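Local coordinates for capsular polysaccharide export system protein KpsC (Thermosulfurimonas dismutans, PDB 6MGD), which transfers Kdo sugar residues in beta(2,7) linkage from what is likely a CMP-activated donor, probably building the conserved glycolipid that holds Gram-negative capsules to the cell, at residues A[157-162]-A[239-244]; A[161-166]-A[176-181]; A[231-236]-A[251-256]; A[255-260]-A[269-274]. All coordinates share one frame; numbering follows the deposited sequence.

Contact 1 (A[157-162]-A[239-244])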
loop_
_atom_site.group_PDB
_atom_site.type_symbol
_atom_site.label_atom_id
_atom_site.label_comp_id
_atom_site.label_asym_id
_atom_site.label_seq_id
_atom_site.Cartn_x
_atom_site.Cartn_y
_atom_site.Cartn_z
ATOM N N VAL A 157 11.994 13.037 8.114
ATOM C CA VAL A 157 12.459 11.720 7.689
ATOM C C VAL A 157 11.883 11.428 6.310
ATOM O O VAL A 157 10.717 11.731 6.032
ATOM C CB VAL A 157 12.066 10.612 8.693
ATOM C CG1 VAL A 157 10.554 10.473 8.794
ATOM C CG2 VAL A 157 12.705 9.275 8.320
ATOM N N VAL A 158 12.711 10.853 5.443
ATOM C CA VAL A 158 12.312 10.506 4.082
ATOM C C VAL A 158 12.669 9.049 3.818
ATOM O O VAL A 158 13.857 8.710 3.730
ATOM C CB VAL A 158 12.974 11.433 3.046
ATOM C CG1 VAL A 158 12.703 10.937 1.632
ATOM C CG2 VAL A 158 12.481 12.863 3.211
ATOM N N PRO A 159 11.686 8.154 3.697
ATOM C CA PRO A 159 11.982 6.748 3.382
ATOM C C PRO A 159 12.151 6.571 1.881
ATOM O O PRO A 159 11.249 6.886 1.102
ATOM C CB PRO A 159 10.748 6.003 3.904
ATOM C CG PRO A 159 9.645 7.002 3.790
ATOM C CD PRO A 159 10.260 8.367 4.004
ATOM N N GLY A 160 13.317 6.078 1.474
ATOM C CA GLY A 160 13.538 5.792 0.072
ATOM C C GLY A 160 12.741 4.587 -0.393
ATOM O O GLY A 160 12.399 3.694 0.382
ATOM N N GLN A 161 12.441 4.571 -1.687
ATOM C CA GLN A 161 11.710 3.480 -2.309
ATOM C C GLN A 161 12.543 2.869 -3.426
ATOM O O GLN A 161 13.519 3.458 -3.898
ATOM C CB GLN A 161 10.367 3.954 -2.881
ATOM C CG GLN A 161 9.402 4.534 -1.863
ATOM C CD GLN A 161 8.095 4.969 -2.500
ATOM O OE1 GLN A 161 7.544 6.017 -2.162
ATOM N NE2 GLN A 161 7.590 4.161 -3.428
ATOM N N VAL A 162 12.145 1.674 -3.847
ATOM C CA VAL A 162 12.679 1.087 -5.070
ATOM C C VAL A 162 12.019 1.800 -6.242
ATOM O O VAL A 162 10.793 1.774 -6.386
ATOM C CB VAL A 162 12.427 -0.425 -5.119
ATOM C CG1 VAL A 162 13.370 -1.087 -6.115
ATOM C CG2 VAL A 162 12.589 -1.027 -3.734
ATOM N N VAL A 239 7.014 13.280 8.483
ATOM C CA VAL A 239 7.444 12.240 7.553
ATOM C C VAL A 239 7.096 12.689 6.138
ATOM O O VAL A 239 5.930 12.974 5.841
ATOM C CB VAL A 239 6.789 10.887 7.874
ATOM C CG1 VAL A 239 7.371 9.791 6.993
ATOM C CG2 VAL A 239 6.964 10.548 9.342
ATOM N N HIS A 240 8.096 12.749 5.262
ATOM C CA HIS A 240 7.907 13.192 3.882
ATOM C C HIS A 240 8.201 12.031 2.940
ATOM O O HIS A 240 9.336 11.550 2.877
ATOM C CB HIS A 240 8.796 14.395 3.562
ATOM C CG HIS A 240 8.409 15.643 4.296
ATOM N ND1 HIS A 240 8.474 16.895 3.723
ATOM C CD2 HIS A 240 7.955 15.831 5.559
ATOM C CE1 HIS A 240 8.075 17.799 4.601
ATOM N NE2 HIS A 240 7.754 17.180 5.722
ATOM N N VAL A 241 7.177 11.593 2.204
ATOM C CA VAL A 241 7.256 10.401 1.370
ATOM C C VAL A 241 6.838 10.749 -0.054
ATOM O O VAL A 241 6.368 11.849 -0.344
ATOM C CB VAL A 241 6.379 9.253 1.912
ATOM C CG1 VAL A 241 6.660 9.015 3.386
ATOM C CG2 VAL A 241 4.906 9.562 1.688
ATOM N N LEU A 242 7.021 9.777 -0.949
ATOM C CA LEU A 242 6.481 9.855 -2.301
ATOM C C LEU A 242 5.182 9.056 -2.362
ATOM O O LEU A 242 4.092 9.630 -2.271
ATOM C CB LEU A 242 7.501 9.342 -3.322
ATOM C CG LEU A 242 7.250 9.641 -4.806
ATOM C CD1 LEU A 242 7.078 11.135 -5.045
ATOM C CD2 LEU A 242 8.382 9.091 -5.669
ATOM N N THR A 243 5.282 7.729 -2.499
ATOM C CA THR A 243 4.115 6.853 -2.444
ATOM C C THR A 243 4.312 5.703 -1.461
ATOM O O THR A 243 3.634 4.676 -1.575
ATOM C CB THR A 243 3.773 6.281 -3.824
ATOM O OG1 THR A 243 4.834 5.423 -4.261
ATOM C CG2 THR A 243 3.560 7.393 -4.841
ATOM N N SER A 244 5.217 5.850 -0.497
ATOM C CA SER A 244 5.590 4.729 0.354
ATOM C C SER A 244 4.471 4.365 1.323
ATOM O O SER A 244 3.821 5.238 1.906
ATOM C CB SER A 244 6.862 5.056 1.133
ATOM O OG SER A 244 7.333 3.917 1.829
#
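Val-157 and Val-239 pair the two central strands, 155-159 and 238-241, of a six-stranded parallel sheet. The backbone bond here runs from His-240 N to Val-157 O, 2.9 Å long and nearly straight. One residue further on, CA of Val-158 makes a CA-H...O contact with His-240 O at 3.4 Å. The side chains of Val-157 and Val-239 lie side by side and point the same way, with CG1 of Val-157 3.6 Å from CG2 of Val-239. Further along, CG of the Pro-159 ring meets CG1 of Val-241 at 3.6 Å. Helix 246-253 covers Val-239 through Ala-250 and Pro-159 through Phe-246. Helix 178-188 packs on Val-158 and His-240, and His-240 ND1 is hydrogen-bonded to Tyr-260 OH.

Past the strand ends the link is polar. Gln-161 has CG anti to its carbonyl carbon (chi1 -61°), and the chain is extended from there to the loop of Thr-243. Its OE1 accepts from Thr-243 N at 2.9 Å, in the carbonyl plane. Its NE2 gives to Thr-243 OG1 at 3.1 Å, in the amide plane. Two bonds to one residue fix the rotation of this buried amide. Thr-243 OG1 also bonds Ser-167 OG. Such neighbouring parallel strands, running into loops at their carboxyl ends, are typical of a Rossmann-like domain, here in a GT-B glycosyltransferase.

Contact 2 (A[161-166]-A[176-181])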
loop_
_atom_site.group_PDB
_atom_site.type_symbol
_atom_site.label_atom_id
_atom_site.label_comp_id
_atom_site.label_asym_id
_atom_site.label_seq_id
_atom_site.Cartn_x
_atom_site.Cartn_y
_atom_site.Cartn_z
ATOM N N GLN A 161 12.441 4.571 -1.687
ATOM C CA GLN A 161 11.710 3.480 -2.309
ATOM C C GLN A 161 12.543 2.869 -3.426
ATOM O O GLN A 161 13.519 3.458 -3.898
ATOM C CB GLN A 161 10.367 3.954 -2.881
ATOM C CG GLN A 161 9.402 4.534 -1.863
ATOM C CD GLN A 161 8.095 4.969 -2.500
ATOM O OE1 GLN A 161 7.544 6.017 -2.162
ATOM N NE2 GLN A 161 7.590 4.161 -3.428
ATOM N N VAL A 162 12.145 1.674 -3.847
ATOM C CA VAL A 162 12.679 1.087 -5.070
ATOM C C VAL A 162 12.019 1.800 -6.242
ATOM O O VAL A 162 10.793 1.774 -6.386
ATOM C CB VAL A 162 12.427 -0.425 -5.119
ATOM C CG1 VAL A 162 13.370 -1.087 -6.115
ATOM C CG2 VAL A 162 12.589 -1.027 -3.734
ATOM N N GLU A 163 12.831 2.453 -7.076
ATOM C CA GLU A 163 12.291 3.353 -8.090
ATOM C C GLU A 163 11.511 2.624 -9.176
ATOM O O GLU A 163 10.670 3.243 -9.833
ATOM C CB GLU A 163 13.420 4.175 -8.709
ATOM C CG GLU A 163 14.038 5.166 -7.738
ATOM C CD GLU A 163 15.243 5.882 -8.310
ATOM O OE1 GLU A 163 15.750 5.450 -9.367
ATOM O OE2 GLU A 163 15.681 6.881 -7.700
ATOM N N SER A 164 11.757 1.332 -9.372
ATOM C CA SER A 164 11.025 0.559 -10.366
ATOM C C SER A 164 9.670 0.069 -9.860
ATOM O O SER A 164 9.012 -0.707 -10.563
ATOM C CB SER A 164 11.863 -0.636 -10.823
ATOM O OG SER A 164 12.162 -1.492 -9.734
ATOM N N ASP A 165 9.246 0.497 -8.671
ATOM C CA ASP A 165 7.979 0.042 -8.114
ATOM C C ASP A 165 6.806 0.643 -8.881
ATOM O O ASP A 165 6.874 1.763 -9.394
ATOM C CB ASP A 165 7.871 0.399 -6.630
ATOM C CG ASP A 165 6.715 -0.315 -5.940
ATOM O OD1 ASP A 165 5.577 -0.239 -6.442
ATOM O OD2 ASP A 165 6.947 -0.964 -4.896
ATOM N N ALA A 166 5.717 -0.127 -8.957
ATOM C CA ALA A 166 4.540 0.314 -9.701
ATOM C C ALA A 166 3.858 1.506 -9.040
ATOM O O ALA A 166 3.264 2.340 -9.734
ATOM C CB ALA A 166 3.556 -0.846 -9.857
ATOM N N LYS A 176 9.710 11.072 -9.778
ATOM C CA LYS A 176 9.904 9.662 -10.089
ATOM C C LYS A 176 11.140 9.033 -9.463
ATOM O O LYS A 176 11.301 7.813 -9.568
ATOM C CB LYS A 176 9.972 9.451 -11.611
ATOM C CG LYS A 176 8.657 9.025 -12.240
ATOM C CD LYS A 176 7.623 10.131 -12.164
ATOM C CE LYS A 176 6.309 9.704 -12.790
ATOM N NZ LYS A 176 5.685 8.574 -12.052
ATOM N N THR A 177 12.016 9.808 -8.829
ATOM C CA THR A 177 13.237 9.264 -8.250
ATOM C C THR A 177 13.369 9.706 -6.800
ATOM O O THR A 177 12.711 10.648 -6.351
ATOM C CB THR A 177 14.483 9.700 -9.037
ATOM O OG1 THR A 177 14.584 11.130 -9.023
ATOM C CG2 THR A 177 14.408 9.211 -10.476
ATOM N N ASN A 178 14.231 9.003 -6.064
ATOM C CA ASN A 178 14.523 9.412 -4.694
ATOM C C ASN A 178 15.282 10.730 -4.669
ATOM O O ASN A 178 15.067 11.563 -3.781
ATOM C CB ASN A 178 15.320 8.326 -3.969
ATOM C CG ASN A 178 14.612 6.985 -3.955
ATOM O OD1 ASN A 178 13.593 6.811 -3.285
ATOM N ND2 ASN A 178 15.164 6.021 -4.681
ATOM N N LEU A 179 16.175 10.937 -5.641
ATOM C CA LEU A 179 16.953 12.172 -5.689
ATOM C C LEU A 179 16.052 13.378 -5.919
ATOM O O LEU A 179 16.210 14.414 -5.263
ATOM C CB LEU A 179 18.020 12.082 -6.780
ATOM C CG LEU A 179 19.042 10.946 -6.678
ATOM C CD1 LEU A 179 18.527 9.652 -7.313
ATOM C CD2 LEU A 179 20.367 11.363 -7.297
ATOM N N GLU A 180 15.099 13.261 -6.848
ATOM C CA GLU A 180 14.125 14.328 -7.043
ATOM C C GLU A 180 13.237 14.503 -5.818
ATOM O O GLU A 180 12.842 15.630 -5.497
ATOM C CB GLU A 180 13.277 14.048 -8.284
ATOM C CG GLU A 180 13.996 14.297 -9.599
ATOM C CD GLU A 180 14.432 15.740 -9.754
ATOM O OE1 GLU A 180 15.639 15.983 -9.967
ATOM O OE2 GLU A 180 13.565 16.634 -9.651
ATOM N N LEU A 181 12.914 13.409 -5.126
ATOM C CA LEU A 181 12.171 13.525 -3.878
ATOM C C LEU A 181 12.984 14.279 -2.835
ATOM O O LEU A 181 12.517 15.271 -2.264
ATOM C CB LEU A 181 11.782 12.140 -3.363
ATOM C CG LEU A 181 11.119 12.118 -1.984
ATOM C CD1 LEU A 181 9.860 12.974 -1.977
ATOM C CD2 LEU A 181 10.807 10.691 -1.556
#
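Gln-161 and Asn-178 form the tight part of this contact. The side-chain amide of Asn-178 grips the backbone of Gln-161 at two points. Its OD1 accepts from Gln-161 N at 3.0 Å, with the donor tilted 25° from the carbonyl plane. Its ND2 gives to Gln-161 O at 3.1 Å, close to the plane of both groups. The pair of bonds keeps the amide from turning. The side chain of Gln-161 takes no part in this grip; its OE1 accepts from Thr-243 N.

Glu-163 makes the more solvent-facing side. With CG anti to the carbonyl carbon (chi1 -68°) and the chain extended beyond it, the carboxylate lies near the start of helix 178-188. OE2 accepts from Asn-178 N at 3.0 Å, met on its anti side and somewhat out of the carboxylate plane. The same oxygen lies 3.3 Å from Thr-177 CB. The loose part is OE1, with Thr-177 CG2 at 4.1 Å, and the far side of the turn at exposed Ser-164. Thr-177 is the N-cap, and its OG1 accepts from Glu-180 N at 3.1 Å. Glu-163 and Thr-177 thus take two N-H groups of the first turn. This is the capped N-terminus of helix 178-188, packed against the loop leaving strand 155-159 in the Rossmann-like domain.

Contact 3 (A[231-236]-A[251-256])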
loop_
_atom_site.group_PDB
_atom_site.type_symbol
_atom_site.label_atom_id
_atom_site.label_comp_id
_atom_site.label_asym_id
_atom_site.label_seq_id
_atom_site.Cartn_x
_atom_site.Cartn_y
_atom_site.Cartn_z
ATOM N N ASP A 231 10.912 2.682 14.430
ATOM C CA ASP A 231 11.502 3.454 15.517
ATOM C C ASP A 231 12.535 4.456 15.014
ATOM O O ASP A 231 13.441 4.848 15.759
ATOM C CB ASP A 231 12.104 2.536 16.577
ATOM C CG ASP A 231 11.042 1.855 17.423
ATOM O OD1 ASP A 231 10.848 0.632 17.269
ATOM O OD2 ASP A 231 10.385 2.555 18.225
ATOM N N ILE A 232 12.434 4.845 13.743
ATOM C CA ILE A 232 12.905 6.152 13.299
ATOM C C ILE A 232 11.734 7.130 13.199
ATOM O O ILE A 232 11.953 8.349 13.257
ATOM C CB ILE A 232 13.657 6.066 11.950
ATOM C CG1 ILE A 232 14.824 5.084 12.022
ATOM C CG2 ILE A 232 14.228 7.415 11.550
ATOM C CD1 ILE A 232 15.508 4.870 10.677
ATOM N N ILE A 233 10.500 6.628 13.086
ATOM C CA ILE A 233 9.321 7.490 13.000
ATOM C C ILE A 233 9.142 8.291 14.286
ATOM O O ILE A 233 8.867 9.497 14.255
ATOM C CB ILE A 233 8.070 6.646 12.691
ATOM C CG1 ILE A 233 8.299 5.785 11.447
ATOM C CG2 ILE A 233 6.835 7.531 12.528
ATOM C CD1 ILE A 233 7.111 4.923 11.060
ATOM N N SER A 234 9.292 7.626 15.437
ATOM C CA SER A 234 9.016 8.262 16.723
ATOM C C SER A 234 9.942 9.441 16.993
ATOM O O SER A 234 9.563 10.374 17.711
ATOM C CB SER A 234 9.134 7.230 17.846
ATOM O OG SER A 234 10.434 6.668 17.882
ATOM N N TYR A 235 11.151 9.419 16.434
ATOM C CA TYR A 235 12.093 10.519 16.596
ATOM C C TYR A 235 11.866 11.648 15.597
ATOM O O TYR A 235 12.528 12.685 15.702
ATOM C CB TYR A 235 13.530 10.005 16.468
ATOM C CG TYR A 235 13.913 8.976 17.509
ATOM C CD1 TYR A 235 14.859 7.996 17.232
ATOM C CD2 TYR A 235 13.331 8.986 18.771
ATOM C CE1 TYR A 235 15.211 7.052 18.180
ATOM C CE2 TYR A 235 13.677 8.048 19.725
ATOM C CZ TYR A 235 14.616 7.085 19.425
ATOM O OH TYR A 235 14.963 6.149 20.374
ATOM N N ALA A 236 10.954 11.479 14.645
ATOM C CA ALA A 236 10.726 12.465 13.599
ATOM C C ALA A 236 9.572 13.392 13.961
ATOM O O ALA A 236 8.604 12.990 14.611
ATOM C CB ALA A 236 10.436 11.782 12.261
ATOM N N LEU A 251 0.928 7.691 9.712
ATOM C CA LEU A 251 -0.396 8.199 10.060
ATOM C C LEU A 251 -0.972 7.456 11.256
ATOM O O LEU A 251 -1.535 8.074 12.167
ATOM C CB LEU A 251 -1.335 8.084 8.859
ATOM C CG LEU A 251 -1.311 9.233 7.854
ATOM C CD1 LEU A 251 -2.178 8.899 6.654
ATOM C CD2 LEU A 251 -1.783 10.517 8.521
ATOM N N ILE A 252 -0.847 6.126 11.265
ATOM C CA ILE A 252 -1.304 5.336 12.403
ATOM C C ILE A 252 -0.542 5.731 13.661
ATOM O O ILE A 252 -1.115 5.801 14.755
ATOM C CB ILE A 252 -1.160 3.835 12.091
ATOM C CG1 ILE A 252 -1.946 3.490 10.824
ATOM C CG2 ILE A 252 -1.640 2.994 13.262
ATOM C CD1 ILE A 252 -1.602 2.147 10.221
ATOM N N ALA A 253 0.755 6.013 13.526
ATOM C CA ALA A 253 1.541 6.457 14.669
ATOM C C ALA A 253 1.181 7.872 15.106
ATOM O O ALA A 253 1.555 8.277 16.212
ATOM C CB ALA A 253 3.034 6.370 14.350
ATOM N N GLY A 254 0.474 8.629 14.268
ATOM C CA GLY A 254 0.050 9.970 14.608
ATOM C C GLY A 254 0.985 11.075 14.167
ATOM O O GLY A 254 0.711 12.247 14.458
ATOM N N LYS A 255 2.075 10.748 13.477
ATOM C CA LYS A 255 3.015 11.776 13.053
ATOM C C LYS A 255 2.524 12.450 11.771
ATOM O O LYS A 255 2.002 11.779 10.876
ATOM C CB LYS A 255 4.402 11.174 12.829
ATOM C CG LYS A 255 5.132 10.803 14.111
ATOM C CD LYS A 255 5.444 12.045 14.928
ATOM C CE LYS A 255 6.134 11.699 16.233
ATOM N NZ LYS A 255 6.402 12.917 17.048
ATOM N N PRO A 256 2.673 13.772 11.664
ATOM C CA PRO A 256 2.279 14.459 10.428
ATOM C C PRO A 256 3.113 13.979 9.250
ATOM O O PRO A 256 4.321 13.760 9.367
ATOM C CB PRO A 256 2.539 15.938 10.741
ATOM C CG PRO A 256 2.585 16.021 12.236
ATOM C CD PRO A 256 3.145 14.709 12.698
#
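Lys-255 lies against the turn of Ile-233 to Ala-236 in a small, partly buried contact near the surface. It joins two turns that lead into strands of the parallel sheet, one from a short, weakly bonded helix at 230-233 and the other from helix 246-253. Lys-255 contributes mostly its hydrocarbon chain. The chain is bent at chi2 (-65°), which turns CD back toward the other segment and brings it 3.3 Å from Ala-236 O. CE lies 3.2 Å from the same oxygen, and CG is 4.0 Å from CG2 of Ile-233. The side chains of Lys-255 and Ile-233 run past one another, headed opposite ways. Ile-233 CG2 also approaches Ala-253 CB, at 4.4 Å. Helix 246-253 gives Ile-233 further cover through Phe-246 and Glu-249.

Both turns belong to the alpha/beta alternation of a Rossmann-like domain. Helix 246-253 is the crossover helix between the neighbouring strands 238-241 and 257-259. It ends in a Schellman motif at Gly-254, whose phi is positive (93°). A side chain at that point would run into the carbonyl oxygen of Ala-253, so glycine is needed. Gly-254 N bonds back to Leu-251 O at 3.0 Å. The other turn is of type I and is closed by Ala-236 N to Ile-233 O at 2.9 Å. An alanine in place of Lys-255 would probably leave Ile-233 CG2 and Ala-236 O without their cover of methylene groups and open a gap between the turns. Beyond Lys-255 the chain joins the sheet, where Pro-256 forms a backbone hydrogen bond with Val-239.

Contact 4 (A[255-260]-A[269-274])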
loop_
_atom_site.group_PDB
_atom_site.type_symbol
_atom_site.label_atom_id
_atom_site.label_comp_id
_atom_site.label_asym_id
_atom_site.label_seq_id
_atom_site.Cartn_x
_atom_site.Cartn_y
_atom_site.Cartn_z
ATOM N N LYS A 255 2.075 10.748 13.477
ATOM C CA LYS A 255 3.015 11.776 13.053
ATOM C C LYS A 255 2.524 12.450 11.771
ATOM O O LYS A 255 2.002 11.779 10.876
ATOM C CB LYS A 255 4.402 11.174 12.829
ATOM C CG LYS A 255 5.132 10.803 14.111
ATOM C CD LYS A 255 5.444 12.045 14.928
ATOM C CE LYS A 255 6.134 11.699 16.233
ATOM N NZ LYS A 255 6.402 12.917 17.048
ATOM N N PRO A 256 2.673 13.772 11.664
ATOM C CA PRO A 256 2.279 14.459 10.428
ATOM C C PRO A 256 3.113 13.979 9.250
ATOM O O PRO A 256 4.321 13.760 9.367
ATOM C CB PRO A 256 2.539 15.938 10.741
ATOM C CG PRO A 256 2.585 16.021 12.236
ATOM C CD PRO A 256 3.145 14.709 12.698
ATOM N N VAL A 257 2.457 13.808 8.106
ATOM C CA VAL A 257 3.094 13.247 6.922
ATOM C C VAL A 257 2.753 14.101 5.709
ATOM O O VAL A 257 1.584 14.433 5.483
ATOM C CB VAL A 257 2.675 11.783 6.692
ATOM C CG1 VAL A 257 1.213 11.611 7.009
ATOM C CG2 VAL A 257 2.971 11.353 5.257
ATOM N N THR A 258 3.777 14.452 4.936
ATOM C CA THR A 258 3.635 15.188 3.687
ATOM C C THR A 258 3.863 14.230 2.525
ATOM O O THR A 258 4.844 13.479 2.519
ATOM C CB THR A 258 4.631 16.351 3.623
ATOM O OG1 THR A 258 4.327 17.297 4.656
ATOM C CG2 THR A 258 4.573 17.046 2.267
ATOM N N CYS A 259 2.959 14.249 1.551
ATOM C CA CYS A 259 3.027 13.356 0.402
ATOM C C CYS A 259 3.464 14.136 -0.830
ATOM O O CYS A 259 2.883 15.178 -1.150
ATOM C CB CYS A 259 1.678 12.679 0.151
ATOM S SG CYS A 259 1.159 11.542 1.462
ATOM N N TYR A 260 4.491 13.634 -1.512
ATOM C CA TYR A 260 4.962 14.238 -2.749
ATOM C C TYR A 260 4.443 13.521 -3.987
ATOM O O TYR A 260 4.667 14.002 -5.103
ATOM C CB TYR A 260 6.496 14.280 -2.767
ATOM C CG TYR A 260 7.081 15.244 -1.756
ATOM C CD1 TYR A 260 7.102 14.934 -0.401
ATOM C CD2 TYR A 260 7.608 16.468 -2.155
ATOM C CE1 TYR A 260 7.627 15.810 0.526
ATOM C CE2 TYR A 260 8.140 17.352 -1.233
ATOM C CZ TYR A 260 8.147 17.016 0.108
ATOM O OH TYR A 260 8.673 17.886 1.036
ATOM N N GLY A 269 -7.108 14.665 3.141
ATOM C CA GLY A 269 -6.905 15.682 4.150
ATOM C C GLY A 269 -6.146 15.242 5.380
ATOM O O GLY A 269 -5.830 16.090 6.226
ATOM N N LEU A 270 -5.854 13.949 5.526
ATOM C CA LEU A 270 -5.013 13.491 6.624
ATOM C C LEU A 270 -3.544 13.805 6.391
ATOM O O LEU A 270 -2.766 13.834 7.351
ATOM C CB LEU A 270 -5.196 11.987 6.838
ATOM C CG LEU A 270 -6.583 11.552 7.311
ATOM C CD1 LEU A 270 -6.695 10.035 7.342
ATOM C CD2 LEU A 270 -6.885 12.145 8.679
ATOM N N THR A 271 -3.153 14.041 5.143
ATOM C CA THR A 271 -1.788 14.385 4.787
ATOM C C THR A 271 -1.780 15.705 4.028
ATOM O O THR A 271 -2.698 16.002 3.256
ATOM C CB THR A 271 -1.144 13.299 3.919
ATOM O OG1 THR A 271 -1.745 13.313 2.618
ATOM C CG2 THR A 271 -1.349 11.928 4.536
ATOM N N THR A 272 -0.739 16.499 4.258
ATOM C CA THR A 272 -0.507 17.700 3.465
ATOM C C THR A 272 0.125 17.276 2.145
ATOM O O THR A 272 1.287 16.858 2.106
ATOM C CB THR A 272 0.376 18.689 4.220
ATOM O OG1 THR A 272 1.534 18.014 4.726
ATOM C CG2 THR A 272 -0.393 19.310 5.380
ATOM N N ASP A 273 -0.645 17.362 1.065
ATOM C CA ASP A 273 -0.223 16.854 -0.231
ATOM C C ASP A 273 0.430 17.964 -1.043
ATOM O O ASP A 273 -0.140 19.050 -1.195
ATOM C CB ASP A 273 -1.415 16.267 -0.986
ATOM C CG ASP A 273 -2.136 15.194 -0.185
ATOM O OD1 ASP A 273 -1.474 14.516 0.631
ATOM O OD2 ASP A 273 -3.361 15.032 -0.370
ATOM N N ILE A 274 1.631 17.688 -1.555
ATOM C CA ILE A 274 2.332 18.668 -2.380
ATOM C C ILE A 274 1.567 18.914 -3.673
ATOM O O ILE A 274 1.235 20.055 -4.014
ATOM C CB ILE A 274 3.772 18.204 -2.655
ATOM C CG1 ILE A 274 4.555 18.102 -1.345
ATOM C CG2 ILE A 274 4.461 19.152 -3.627
ATOM C CD1 ILE A 274 4.786 19.436 -0.664
#
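Thr-258 pairs with Thr-272 and Cys-259 with Asp-273 as parallel bridges, each with CA atoms 4.8 Å apart. Cys-259 N bonds Thr-272 O, and Ile-274 N bonds Cys-259 O in a nearly straight link of 2.8 Å. The bond from Thr-272 N to Val-257 O is weak. On one face of the sheet the two threonines meet through their hydroxyls, Thr-258 OG1 giving to Thr-272 OG1 at 2.9 Å. The first torsion of Thr-258 (chi1 -64°), with OG1 anti to the carbonyl carbon, turns OG1 to the Thr-272 hydroxyl and leaves CG2 beside Ile-274, 3.8 Å from its CG1. A valine in place of Thr-258 would probably leave the Thr-272 hydroxyl without its mate across the strands.

Ile-274 also packs on Tyr-260, the residue after Cys-259. Its CG1 sits over one face of the Tyr-260 ring, 3.7 Å from the centroid and 16° off the ring normal, a CH-pi contact. Leu-181, Ser-184 and Val-185 of helix 178-188 also touch Tyr-260, whose OH is bonded to His-240 ND1.

Val-257 CG1 touches Thr-271 CG2 at 3.6 Å, and Leu-251 of helix 246-253 packs on both residues. Cys-259 CB faces Asp-273 OD1 at 3.7 Å. Asp-273 OD2 accepts from Gly-267 N, which ties the strand to the loop before it. Here a short outer strand, 272-273, completes one edge of the parallel sheet of a Rossmann-like domain.

Contacts 1 and 4 share the same parallel sheet, with centres about 11 Å apart. Strands 155-159, 238-241, 257-259 and 272-273 lie next to one another in that order. Val-239 O to Thr-258 N and Val-241 O to Tyr-260 N are probable hydrogen bonds joining the two contacts. Contacts 1 and 2 start from the same part of the chain, sharing Gln-161 and Val-162 just past strand 155-159, and their centres are about 9 Å apart. Contact 3 lies where the helices lead into these strands. Its centre is about 13 Å from those of contacts 1 and 4 and about 22 Å from that of contact 2; contact 4 follows directly from its second segment. Together the contacts tie helices, turns and sheet into one Rossmann-like domain.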